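Local coordinates for protein 26S proteasome regulatory subunit rpn10 (Schizosaccharomyces pombe, PDB 2X5N) that binds K48-linked polyubiquitin chains as part of the 19S regulatory complex and protects them from disassembly by deubiquitinating enzymes, promoting protein degradation, at residues A137-I143 against S164-I170; L127-K132 against F155-S161; N43-G49 against S62-R66; A4-L8 against A93-L97. All blocks are in the same frame, centred on the assembly; numbering follows the deposited sequence. Where two conformers were deposited one is given.

Interaction 1: residues A137-I143 against S164-I170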
loop_
_atom_site.group_PDB
_atom_site.type_symbol
_atom_site.label_atom_id
_atom_site.label_comp_id
_atom_site.label_asym_id
_atom_site.label_seq_id
_atom_site.Cartn_x
_atom_site.Cartn_y
_atom_site.Cartn_z
ATOM N N ALA A 137 -7.153 -8.982 -1.802
ATOM C CA ALA A 137 -7.525 -7.706 -2.394
ATOM C C ALA A 137 -6.336 -6.770 -2.391
ATOM O O ALA A 137 -5.419 -6.919 -1.583
ATOM C CB ALA A 137 -8.650 -7.087 -1.607
ATOM N N ILE A 138 -6.350 -5.805 -3.300
ATOM C CA ILE A 138 -5.267 -4.846 -3.362
ATOM C C ILE A 138 -5.778 -3.481 -3.805
ATOM O O ILE A 138 -6.607 -3.371 -4.718
ATOM C CB ILE A 138 -4.119 -5.342 -4.257
ATOM C CG1 ILE A 138 -2.970 -4.318 -4.282
ATOM C CG2 ILE A 138 -4.625 -5.698 -5.657
ATOM C CD1 ILE A 138 -1.628 -4.896 -4.606
ATOM N N ASP A 139 -5.268 -2.464 -3.129
ATOM C CA ASP A 139 -5.408 -1.074 -3.521
ATOM C C ASP A 139 -4.023 -0.528 -3.820
ATOM O O ASP A 139 -3.066 -0.802 -3.105
ATOM C CB ASP A 139 -6.046 -0.256 -2.407
ATOM C CG ASP A 139 -7.359 -0.811 -1.989
ATOM O OD1 ASP A 139 -8.184 -1.096 -2.883
ATOM O OD2 ASP A 139 -7.565 -0.961 -0.768
ATOM N N ILE A 140 -3.930 0.253 -4.882
ATOM C CA ILE A 140 -2.675 0.906 -5.230
ATOM C C ILE A 140 -2.883 2.403 -5.258
ATOM O O ILE A 140 -3.825 2.888 -5.871
ATOM C CB ILE A 140 -2.162 0.453 -6.595
ATOM C CG1 ILE A 140 -1.810 -1.041 -6.553
ATOM C CG2 ILE A 140 -0.970 1.272 -7.021
ATOM C CD1 ILE A 140 -1.441 -1.626 -7.904
ATOM N N ILE A 141 -1.992 3.121 -4.583
ATOM C CA ILE A 141 -1.952 4.591 -4.602
ATOM C C ILE A 141 -0.763 4.926 -5.492
ATOM O O ILE A 141 0.377 4.676 -5.124
ATOM C CB ILE A 141 -1.760 5.164 -3.201
ATOM C CG1 ILE A 141 -2.958 4.785 -2.316
ATOM C CG2 ILE A 141 -1.589 6.679 -3.284
ATOM C CD1 ILE A 141 -2.696 4.865 -0.813
ATOM N N HIS A 142 -1.053 5.454 -6.680
ATOM C CA HIS A 142 -0.050 5.705 -7.697
ATOM C C HIS A 142 0.201 7.211 -7.784
ATOM O O HIS A 142 -0.738 7.987 -8.015
ATOM C CB HIS A 142 -0.556 5.159 -9.031
ATOM C CG HIS A 142 0.503 5.064 -10.083
ATOM N ND1 HIS A 142 0.204 4.982 -11.423
ATOM C CD2 HIS A 142 1.855 4.999 -9.994
ATOM C CE1 HIS A 142 1.326 4.890 -12.119
ATOM N NE2 HIS A 142 2.343 4.900 -11.273
ATOM N N ILE A 143 1.456 7.606 -7.588
ATOM C CA ILE A 143 1.858 9.008 -7.649
ATOM C C ILE A 143 3.088 9.160 -8.538
ATOM O O ILE A 143 3.769 8.179 -8.841
ATOM C CB ILE A 143 2.151 9.569 -6.224
ATOM C CG1 ILE A 143 3.404 8.966 -5.620
ATOM C CG2 ILE A 143 0.903 9.428 -5.362
ATOM C CD1 ILE A 143 3.759 9.573 -4.290
ATOM N N SER A 164 -13.465 -5.097 -5.001
ATOM C CA SER A 164 -12.674 -5.039 -3.790
ATOM C C SER A 164 -11.364 -4.306 -3.959
ATOM O O SER A 164 -10.732 -3.988 -2.966
ATOM C CB SER A 164 -12.398 -6.467 -3.324
ATOM O OG SER A 164 -11.617 -7.157 -4.290
ATOM N N CYS A 165 -10.946 -4.108 -5.203
ATOM C CA CYS A 165 -9.631 -3.571 -5.511
ATOM C C CYS A 165 -9.742 -2.195 -6.156
ATOM O O CYS A 165 -10.669 -1.945 -6.920
ATOM C CB CYS A 165 -8.897 -4.497 -6.482
ATOM S SG CYS A 165 -8.585 -6.177 -5.838
ATOM N N HIS A 166 -8.772 -1.320 -5.894
ATOM C CA HIS A 166 -8.832 0.070 -6.348
ATOM C C HIS A 166 -7.484 0.582 -6.794
ATOM O O HIS A 166 -6.468 0.268 -6.188
ATOM C CB HIS A 166 -9.350 1.007 -5.236
ATOM C CG HIS A 166 -10.630 0.537 -4.645
ATOM N ND1 HIS A 166 -10.688 -0.418 -3.656
ATOM C CD2 HIS A 166 -11.908 0.852 -4.944
ATOM C CE1 HIS A 166 -11.953 -0.668 -3.365
ATOM N NE2 HIS A 166 -12.714 0.096 -4.128
ATOM N N LEU A 167 -7.514 1.378 -7.849
ATOM C CA LEU A 167 -6.371 2.168 -8.270
ATOM C C LEU A 167 -6.714 3.630 -8.036
ATOM O O LEU A 167 -7.687 4.151 -8.605
ATOM C CB LEU A 167 -6.069 1.926 -9.741
ATOM C CG LEU A 167 -4.937 2.782 -10.302
ATOM C CD1 LEU A 167 -3.624 2.540 -9.600
ATOM C CD2 LEU A 167 -4.802 2.508 -11.787
ATOM N N VAL A 168 -5.922 4.276 -7.191
ATOM C CA VAL A 168 -6.097 5.686 -6.858
ATOM C C VAL A 168 -4.846 6.378 -7.415
ATOM O O VAL A 168 -3.731 6.179 -6.916
ATOM C CB VAL A 168 -6.227 5.909 -5.343
ATOM C CG1 VAL A 168 -6.288 7.405 -4.996
ATOM C CG2 VAL A 168 -7.447 5.141 -4.798
ATOM N N SER A 169 -5.026 7.220 -8.429
ATOM C CA SER A 169 -3.911 7.838 -9.139
ATOM C C SER A 169 -3.983 9.326 -8.869
ATOM O O SER A 169 -4.984 9.948 -9.205
ATOM C CB SER A 169 -4.054 7.577 -10.641
ATOM O OG SER A 169 -4.065 6.198 -10.919
ATOM N N ILE A 170 -2.924 9.893 -8.296
ATOM C CA ILE A 170 -2.974 11.285 -7.876
ATOM C C ILE A 170 -1.780 12.008 -8.455
ATOM O O ILE A 170 -0.659 11.724 -8.069
ATOM C CB ILE A 170 -2.871 11.407 -6.361
ATOM C CG1 ILE A 170 -3.999 10.629 -5.672
ATOM C CG2 ILE A 170 -2.897 12.874 -5.939
ATOM C CD1 ILE A 170 -5.377 11.141 -5.977
HETATM O O HOH W 1 -2.141 5.363 -12.758
#
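D139 and H166 stand next to each other on the same face of neighbouring parallel strands, and ND1 of H166 donates to OD1 of D139 at 2.7 Å. The carboxylate oxygen lies in the imidazole plane, at the ring edge; the donor arrives on the syn side, 34° out of the carboxylate plane. Being paired across the ladder on one face, and both with CG anti to the carbonyl carbon, the two chains lie alongside each other, planes 46° apart. OD2 of D139 is taken by R108 in a salt bridge, which fixes the carboxylate from its other oxygen. Between the backbones the ladder is regular: I140 N bonds H166 O at 2.9 Å, I140 O receives V168 N at 2.8 Å in a nearly straight bond, and H142 N and O continue it to V168 and I170. At the start of the ladder a thiol sulfur replaces a carbonyl: I138 N donates to C165 SG at 3.4 Å. On the face carrying I140 and L167, CD1 of L167 packs 3.9 Å from CG2 of I140. H142 and S169, both partly exposed, make the looser end: in the conformer given, a water 2.7 Å from H142 ND1 links it to S169 OG in place of a direct bond. The pair forms one edge of the central sheet of this von Willebrand A domain, 166-170 being its outermost strand and 106-113 flanking 136-143 on the inner side. Helix 151-159 covers I140 and L167, while helix 177-182 packs on I141, I143 and I170 of the opposite face.

Interaction 2: residues L127-K132 against F155-S161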
loop_
_atom_site.group_PDB
_atom_site.type_symbol
_atom_site.label_atom_id
_atom_site.label_comp_id
_atom_site.label_asym_id
_atom_site.label_seq_id
_atom_site.Cartn_x
_atom_site.Cartn_y
_atom_site.Cartn_z
ATOM N N LEU A 127 0.896 -11.513 -11.739
ATOM C CA LEU A 127 0.860 -11.159 -10.314
ATOM C C LEU A 127 -0.601 -10.961 -9.860
ATOM O O LEU A 127 -1.031 -11.498 -8.828
ATOM C CB LEU A 127 1.699 -9.899 -10.057
ATOM C CG LEU A 127 3.219 -10.076 -10.002
ATOM C CD1 LEU A 127 3.937 -8.742 -10.226
ATOM C CD2 LEU A 127 3.663 -10.690 -8.676
ATOM N N ALA A 128 -1.353 -10.184 -10.634
ATOM C CA ALA A 128 -2.722 -9.828 -10.295
ATOM C C ALA A 128 -3.640 -11.048 -10.259
ATOM O O ALA A 128 -4.444 -11.210 -9.354
ATOM C CB ALA A 128 -3.246 -8.817 -11.306
ATOM N N LYS A 129 -3.528 -11.907 -11.259
ATOM C CA LYS A 129 -4.412 -13.048 -11.341
ATOM C C LYS A 129 -4.096 -14.045 -10.247
ATOM O O LYS A 129 -4.991 -14.706 -9.742
ATOM C CB LYS A 129 -4.332 -13.710 -12.719
ATOM C CG LYS A 129 -4.934 -12.858 -13.831
ATOM C CD LYS A 129 -5.134 -13.649 -15.115
ATOM C CE LYS A 129 -6.001 -12.880 -16.097
ATOM N NZ LYS A 129 -6.272 -13.642 -17.344
ATOM N N ARG A 130 -2.817 -14.144 -9.888
ATOM C CA ARG A 130 -2.413 -14.947 -8.750
ATOM C C ARG A 130 -3.013 -14.393 -7.441
ATOM O O ARG A 130 -3.541 -15.184 -6.653
ATOM C CB ARG A 130 -0.873 -15.054 -8.672
ATOM C CG ARG A 130 -0.340 -15.890 -7.516
ATOM C CD ARG A 130 -0.752 -17.356 -7.640
ATOM N NE ARG A 130 -0.161 -17.996 -8.812
ATOM C CZ ARG A 130 -0.377 -19.259 -9.170
ATOM N NH1 ARG A 130 -1.169 -20.038 -8.445
ATOM N NH2 ARG A 130 0.198 -19.741 -10.258
ATOM N N MET A 131 -2.958 -13.072 -7.210
ATOM C CA MET A 131 -3.630 -12.480 -6.044
ATOM C C MET A 131 -5.116 -12.829 -6.030
ATOM O O MET A 131 -5.675 -13.165 -4.986
ATOM C CB MET A 131 -3.494 -10.952 -6.020
ATOM C CG MET A 131 -2.104 -10.409 -5.666
ATOM S SD MET A 131 -2.165 -8.706 -5.162
ATOM C CE MET A 131 -2.986 -8.828 -3.591
ATOM N N LYS A 132 -5.766 -12.731 -7.186
ATOM C CA LYS A 132 -7.196 -12.941 -7.241
ATOM C C LYS A 132 -7.497 -14.394 -6.890
ATOM O O LYS A 132 -8.440 -14.692 -6.151
ATOM C CB LYS A 132 -7.739 -12.596 -8.628
ATOM C CG LYS A 132 -9.241 -12.746 -8.736
ATOM C CD LYS A 132 -9.738 -12.422 -10.141
ATOM C CE LYS A 132 -11.243 -12.618 -10.250
ATOM N NZ LYS A 132 -11.750 -12.396 -11.632
ATOM N N PHE A 155 -3.658 -4.143 -14.236
ATOM C CA PHE A 155 -3.340 -4.940 -13.061
ATOM C C PHE A 155 -4.539 -4.990 -12.096
ATOM O O PHE A 155 -4.975 -6.063 -11.661
ATOM C CB PHE A 155 -2.115 -4.333 -12.376
ATOM C CG PHE A 155 -1.795 -4.934 -11.015
ATOM C CD1 PHE A 155 -0.975 -6.041 -10.885
ATOM C CD2 PHE A 155 -2.314 -4.370 -9.868
ATOM C CE1 PHE A 155 -0.681 -6.575 -9.649
ATOM C CE2 PHE A 155 -2.027 -4.901 -8.623
ATOM C CZ PHE A 155 -1.220 -5.999 -8.510
ATOM N N ILE A 156 -5.065 -3.825 -11.751
ATOM C CA ILE A 156 -6.185 -3.789 -10.822
ATOM C C ILE A 156 -7.403 -4.511 -11.408
ATOM O O ILE A 156 -8.098 -5.223 -10.708
ATOM C CB ILE A 156 -6.492 -2.340 -10.381
ATOM C CG1 ILE A 156 -5.376 -1.850 -9.450
ATOM C CG2 ILE A 156 -7.821 -2.284 -9.639
ATOM C CD1 ILE A 156 -5.409 -2.498 -8.084
ATOM N N ASP A 157 -7.657 -4.336 -12.699
ATOM C CA ASP A 157 -8.784 -4.987 -13.334
ATOM C C ASP A 157 -8.633 -6.503 -13.259
ATOM O O ASP A 157 -9.610 -7.212 -13.057
ATOM C CB ASP A 157 -8.930 -4.561 -14.807
ATOM C CG ASP A 157 -9.407 -3.139 -14.962
ATOM O OD1 ASP A 157 -10.041 -2.627 -14.022
ATOM O OD2 ASP A 157 -9.157 -2.546 -16.035
ATOM N N ALA A 158 -7.399 -6.999 -13.386
ATOM C CA ALA A 158 -7.148 -8.443 -13.351
ATOM C C ALA A 158 -7.240 -9.030 -11.942
ATOM O O ALA A 158 -7.552 -10.212 -11.775
ATOM C CB ALA A 158 -5.789 -8.760 -13.950
ATOM N N ALA A 159 -6.949 -8.217 -10.932
ATOM C CA ALA A 159 -6.973 -8.664 -9.537
ATOM C C ALA A 159 -8.390 -8.601 -8.977
ATOM O O ALA A 159 -8.709 -9.292 -7.996
ATOM C CB ALA A 159 -6.050 -7.789 -8.685
ATOM N N ASN A 160 -9.223 -7.751 -9.564
ATOM C CA ASN A 160 -10.458 -7.343 -8.888
ATOM C C ASN A 160 -11.473 -8.467 -8.760
ATOM O O ASN A 160 -11.626 -9.296 -9.644
ATOM C CB ASN A 160 -11.064 -6.151 -9.633
ATOM C CG ASN A 160 -11.885 -5.244 -8.757
ATOM O OD1 ASN A 160 -12.032 -5.451 -7.571
ATOM N ND2 ASN A 160 -12.418 -4.199 -9.358
ATOM N N SER A 161 -12.150 -8.492 -7.626
ATOM C CA SER A 161 -13.218 -9.430 -7.383
ATOM C C SER A 161 -14.229 -8.724 -6.496
ATOM O O SER A 161 -13.877 -8.224 -5.447
ATOM C CB SER A 161 -12.690 -10.668 -6.679
ATOM O OG SER A 161 -13.691 -11.672 -6.653
HETATM O O HOH W 2 -10.957 -9.533 -12.269
#
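Two helices of the layer on one face of the von Willebrand A sheet, 121-133 and 151-159, pack here through alanines, their local axes 7.7 Å apart and inclined by 26°. A128 is at the centre of the contact. Its methyl CB lies 3.3 Å from the carbonyl O of F155, 3.7 Å from CB of A158 and close to CB of A159, while its own carbonyl O receives a CA-H contact from A159 CA. Such small side chains allow the backbones to come within 4.5 Å at the CA atoms of A128 and A159. F155 swings its ring in beside them: with CG anti to the backbone N (chi1 171°), CD1 reaches 3.6 Å from A128 CB. CB of L127 sits at the ring edge, and SD of M131 approaches CZ more distantly and obliquely. Beneath, F155 rests on I140 and M131 on I138 of the sheet. At the outer end K132 stretches its fully extended chain across the C-terminal end of helix 151-159, the methylenes passing the carbonyl oxygens of A158 and A159, with CE 3.4 Å from N160 O. Its ammonium does not bond the protein across this contact; NZ donates to a water at 3.0 Å. No direct hydrogen bond links the segments, so the grip is apolar and steric in the middle; at the rim, the lysine charge near the carbonyl-rich helix end is probably favourable electrostatically, and the water bridges the ammonium to two backbone oxygens, D157 O and N160 O, by hydrogen bonds.

Interaction 3: residues N43-G49 against S62-R66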
loop_
_atom_site.group_PDB
_atom_site.type_symbol
_atom_site.label_atom_id
_atom_site.label_comp_id
_atom_site.label_asym_id
_atom_site.label_seq_id
_atom_site.Cartn_x
_atom_site.Cartn_y
_atom_site.Cartn_z
ATOM N N ASN A 43 -13.345 -2.315 12.169
ATOM C CA ASN A 43 -13.671 -3.510 12.927
ATOM C C ASN A 43 -12.659 -3.586 14.053
ATOM O O ASN A 43 -11.483 -3.371 13.825
ATOM C CB ASN A 43 -13.588 -4.732 12.013
ATOM C CG ASN A 43 -14.053 -6.007 12.691
ATOM O OD1 ASN A 43 -13.482 -6.440 13.689
ATOM N ND2 ASN A 43 -15.095 -6.615 12.150
ATOM N N PRO A 44 -13.105 -3.872 15.284
ATOM C CA PRO A 44 -12.210 -3.998 16.438
ATOM C C PRO A 44 -11.059 -4.969 16.411
ATOM O O PRO A 44 -10.123 -4.914 17.194
ATOM C CB PRO A 44 -13.136 -4.028 17.655
ATOM C CG PRO A 44 -14.368 -4.662 17.100
ATOM C CD PRO A 44 -14.497 -4.171 15.663
ATOM N N GLU A 45 -11.216 -5.933 15.508
ATOM C CA GLU A 45 -10.220 -6.981 15.324
ATOM C C GLU A 45 -9.329 -6.798 14.103
ATOM O O GLU A 45 -8.458 -7.630 13.848
ATOM C CB GLU A 45 -10.916 -8.324 15.284
ATOM C CG GLU A 45 -11.467 -8.736 16.640
ATOM C CD GLU A 45 -11.813 -10.185 16.658
ATOM O OE1 GLU A 45 -12.803 -10.521 16.011
ATOM O OE2 GLU A 45 -11.084 -10.977 17.290
ATOM N N ASN A 46 -9.522 -5.735 13.333
ATOM C CA ASN A 46 -8.659 -5.516 12.173
ATOM C C ASN A 46 -7.244 -5.197 12.615
ATOM O O ASN A 46 -7.023 -4.549 13.646
ATOM C CB ASN A 46 -9.187 -4.382 11.310
ATOM C CG ASN A 46 -10.369 -4.793 10.467
ATOM O OD1 ASN A 46 -10.782 -5.947 10.480
ATOM N ND2 ASN A 46 -10.915 -3.852 9.712
ATOM N N MET A 47 -6.289 -5.652 11.819
ATOM C CA MET A 47 -4.877 -5.436 12.076
ATOM C C MET A 47 -4.226 -4.953 10.798
ATOM O O MET A 47 -4.651 -5.308 9.709
ATOM C CB MET A 47 -4.206 -6.760 12.437
ATOM C CG MET A 47 -4.869 -7.474 13.570
ATOM S SD MET A 47 -4.217 -6.853 15.106
ATOM C CE MET A 47 -2.887 -8.023 15.376
ATOM N N CYS A 48 -3.151 -4.194 10.944
ATOM C CA CYS A 48 -2.313 -3.727 9.853
ATOM C C CYS A 48 -0.854 -4.018 10.071
ATOM O O CYS A 48 -0.387 -3.884 11.201
ATOM C CB CYS A 48 -2.508 -2.266 9.442
ATOM S SG CYS A 48 -4.150 -1.730 9.125
ATOM N N GLY A 49 -0.132 -4.335 9.008
ATOM C CA GLY A 49 1.305 -4.467 9.071
ATOM C C GLY A 49 1.926 -3.506 8.069
ATOM O O GLY A 49 1.221 -2.909 7.239
ATOM N N SER A 62 6.789 -3.871 10.363
ATOM C CA SER A 62 5.935 -4.183 11.492
ATOM C C SER A 62 5.035 -5.318 11.126
ATOM O O SER A 62 4.407 -5.302 10.061
ATOM C CB SER A 62 5.055 -2.995 11.882
ATOM O OG SER A 62 4.229 -3.347 12.990
ATOM N N THR A 63 4.960 -6.306 12.009
ATOM C CA THR A 63 3.957 -7.339 11.856
ATOM C C THR A 63 2.574 -6.751 12.179
ATOM O O THR A 63 2.448 -5.592 12.561
ATOM C CB THR A 63 4.258 -8.554 12.727
ATOM O OG1 THR A 63 4.438 -8.129 14.075
ATOM C CG2 THR A 63 5.530 -9.274 12.224
ATOM N N LEU A 64 1.537 -7.556 11.987
ATOM C CA LEU A 64 0.169 -7.097 12.122
ATOM C C LEU A 64 -0.102 -6.586 13.532
ATOM O O LEU A 64 0.229 -7.228 14.527
ATOM C CB LEU A 64 -0.774 -8.237 11.757
ATOM C CG LEU A 64 -0.772 -8.582 10.260
ATOM C CD1 LEU A 64 -1.395 -9.955 10.020
ATOM C CD2 LEU A 64 -1.502 -7.554 9.408
ATOM N N THR A 65 -0.705 -5.413 13.599
ATOM C CA THR A 65 -0.899 -4.722 14.868
ATOM C C THR A 65 -2.047 -3.723 14.789
ATOM O O THR A 65 -2.473 -3.361 13.696
ATOM C CB THR A 65 0.421 -3.965 15.262
ATOM O OG1 THR A 65 0.317 -3.437 16.581
ATOM C CG2 THR A 65 0.750 -2.829 14.296
ATOM N N ARG A 66 -2.489 -3.238 15.947
ATOM C CA ARG A 66 -3.381 -2.081 16.045
ATOM C C ARG A 66 -2.674 -0.865 16.662
ATOM O O ARG A 66 -3.284 0.189 16.845
ATOM C CB ARG A 66 -4.631 -2.437 16.860
ATOM C CG ARG A 66 -5.526 -3.405 16.095
ATOM C CD ARG A 66 -6.773 -3.782 16.828
ATOM N NE ARG A 66 -7.686 -2.657 17.066
ATOM C CZ ARG A 66 -8.653 -2.265 16.234
ATOM N NH1 ARG A 66 -8.802 -2.825 15.060
ATOM N NH2 ARG A 66 -9.474 -1.286 16.579
#
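The beta hairpin of strands 47-52 and 60-63, at one edge of the von Willebrand A sheet, brings C48 opposite T65 just after the second strand turns a corner at L64. Backbone bonds define this antiparallel hydrogen-bonded pair. C48 N reaches T65 O at 3.0 Å along an almost straight N-H line (178°), whereas T65 N returns to C48 O at a more bent 141° and from above the carbonyl plane. L64 CA adds a CA-H contact to the same C48 oxygen. The polar side-chain contacts belong to R66, whose chain is extended to CD and then bends at chi3 (64°), laying the guanidinium against the 43-46 turn. NH1 donates to N46 O at 2.9 Å, with that oxygen near the guanidinium plane, and more weakly to N43 O, while NH2 bonds I40 O at the end of helix 24-42. The turn is shaped within itself as well: it is a type I beta turn from N43 to N46, and N43 OD1 forms an Asx turn by accepting from E45 N. Apolar packing is the work of M47 and L64, whose CB atoms lie 3.8 Å apart. In the conformer given, M47 folds at chi2 and chi3 to carry SD across the R66 chain at about a right angle, 3.8 Å from its CG. CD2 of L64 lies against the backbone of G49, 3.5 Å from its N, where the glycine has no side chain. Over one face of the R66 guanidinium, the carbonyl O of P44 stands 3.1 Å above the plane, centred on it.

Interaction 4: residues A4-L8 against A93-L97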
loop_
_atom_site.group_PDB
_atom_site.type_symbol
_atom_site.label_atom_id
_atom_site.label_comp_id
_atom_site.label_asym_id
_atom_site.label_seq_id
_atom_site.Cartn_x
_atom_site.Cartn_y
_atom_site.Cartn_z
ATOM N N ALA A 4 -7.124 -8.191 7.521
ATOM C CA ALA A 4 -5.733 -7.882 7.814
ATOM C C ALA A 4 -5.163 -7.195 6.598
ATOM O O ALA A 4 -5.318 -7.688 5.470
ATOM C CB ALA A 4 -4.961 -9.174 8.041
ATOM N N THR A 5 -4.467 -6.087 6.808
ATOM C CA THR A 5 -3.970 -5.283 5.699
ATOM C C THR A 5 -2.482 -5.072 5.842
ATOM O O THR A 5 -2.011 -4.576 6.871
ATOM C CB THR A 5 -4.650 -3.894 5.673
ATOM O OG1 THR A 5 -6.072 -4.039 5.591
ATOM C CG2 THR A 5 -4.200 -3.050 4.499
ATOM N N MET A 6 -1.741 -5.441 4.800
ATOM C CA MET A 6 -0.336 -5.074 4.714
ATOM C C MET A 6 -0.227 -3.790 3.912
ATOM O O MET A 6 -0.674 -3.742 2.761
ATOM C CB MET A 6 0.504 -6.164 4.053
ATOM C CG MET A 6 0.654 -7.447 4.871
ATOM S SD MET A 6 1.433 -7.227 6.469
ATOM C CE MET A 6 2.976 -6.595 6.056
ATOM N N ILE A 7 0.349 -2.767 4.536
ATOM C CA ILE A 7 0.578 -1.474 3.914
ATOM C C ILE A 7 2.036 -1.418 3.453
ATOM O O ILE A 7 2.941 -1.603 4.240
ATOM C CB ILE A 7 0.230 -0.293 4.868
ATOM C CG1 ILE A 7 -1.243 -0.393 5.319
ATOM C CG2 ILE A 7 0.491 0.992 4.141
ATOM C CD1 ILE A 7 -1.655 0.536 6.424
ATOM N N LEU A 8 2.220 -1.205 2.154
ATOM C CA LEU A 8 3.514 -1.242 1.508
ATOM C C LEU A 8 3.894 0.164 1.079
ATOM O O LEU A 8 3.218 0.772 0.230
ATOM C CB LEU A 8 3.466 -2.132 0.261
ATOM C CG LEU A 8 3.677 -3.636 0.489
ATOM C CD1 LEU A 8 2.754 -4.199 1.584
ATOM C CD2 LEU A 8 3.463 -4.409 -0.805
ATOM N N ALA A 93 4.379 -9.670 0.830
ATOM C CA ALA A 93 3.201 -9.280 1.593
ATOM C C ALA A 93 2.223 -10.428 1.703
ATOM O O ALA A 93 1.604 -10.634 2.744
ATOM C CB ALA A 93 2.526 -8.084 0.938
ATOM N N GLN A 94 2.034 -11.177 0.620
ATOM C CA GLN A 94 1.162 -12.348 0.691
ATOM C C GLN A 94 1.695 -13.406 1.655
ATOM O O GLN A 94 0.922 -14.030 2.391
ATOM C CB GLN A 94 0.964 -12.937 -0.690
ATOM C CG GLN A 94 0.061 -12.045 -1.533
ATOM C CD GLN A 94 -0.117 -12.595 -2.912
ATOM O OE1 GLN A 94 -0.872 -13.560 -3.121
ATOM N NE2 GLN A 94 0.560 -11.991 -3.886
ATOM N N LEU A 95 3.006 -13.626 1.648
ATOM C CA LEU A 95 3.612 -14.535 2.611
ATOM C C LEU A 95 3.359 -14.036 4.051
ATOM O O LEU A 95 2.973 -14.809 4.928
ATOM C CB LEU A 95 5.110 -14.694 2.305
ATOM C CG LEU A 95 5.958 -15.497 3.306
ATOM C CD1 LEU A 95 5.434 -16.913 3.479
ATOM C CD2 LEU A 95 7.394 -15.525 2.853
ATOM N N ALA A 96 3.536 -12.742 4.286
ATOM C CA ALA A 96 3.303 -12.172 5.606
ATOM C C ALA A 96 1.849 -12.375 6.042
ATOM O O ALA A 96 1.586 -12.729 7.204
ATOM C CB ALA A 96 3.682 -10.712 5.598
ATOM N N LEU A 97 0.906 -12.180 5.109
ATOM C CA LEU A 97 -0.503 -12.291 5.439
ATOM C C LEU A 97 -0.895 -13.715 5.830
ATOM O O LEU A 97 -1.857 -13.911 6.557
ATOM C CB LEU A 97 -1.376 -11.779 4.298
ATOM C CG LEU A 97 -1.444 -10.239 4.207
ATOM C CD1 LEU A 97 -1.882 -9.790 2.827
ATOM C CD2 LEU A 97 -2.363 -9.631 5.275
#
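M6 and L97 run alongside one another with opposite headings, CG of the methionine 3.6 Å from CG of the leucine. M6 sets CG anti to its carbonyl carbon (chi1 -69°) and then bends at both chi2 and chi3, a compact coil that brings CE round to 4.2 Å from CB of A96. Its CB faces CB of A93 at 4.2 Å. L97 has a near-extended chi2 (160°); the CA-CB bond heads off to one side, yet the branch turns back toward the strand, and CD2 lands 3.8 Å from CB of A4 and 3.5 Å from the carbonyl O of A4. The contact joins central strand 3-9 to helix 86-98 in the alpha/beta sandwich of the von Willebrand A domain, with the local axes 9.0 Å apart and running roughly antiparallel. M51 of strand 47-52 touches M6, L8 and A93, and I109 of strand 106-113 also meets A93. At the far end L8 turns its isobutyl group to the helix, both methyls meeting the one of A93: CD1 is 3.9 Å from A93 CB and CD2 slightly farther.

Interactions 1, 3 and 4 all involve the same mixed sheet. Interaction 3 lies at its 60-63 edge and interaction 1 at its 166-170 edge, their centres about 20 Å apart and without touching. Interaction 4 is joined to interaction 3 through neighbouring strands: G49 N lies 2.9 Å from T5 O and G49 O 2.8 Å from I7 N, probable hydrogen bonds. Interaction 2 sits over interaction 1, where N160 OD1 probably accepts from C165 N at 2.9 Å and I140, in the conformer given, packs on F155. It also touches interaction 4, through M131 CG and Q94 NE2, so helix 86-98 of interaction 4 lies in the same layer as the helices of interaction 2.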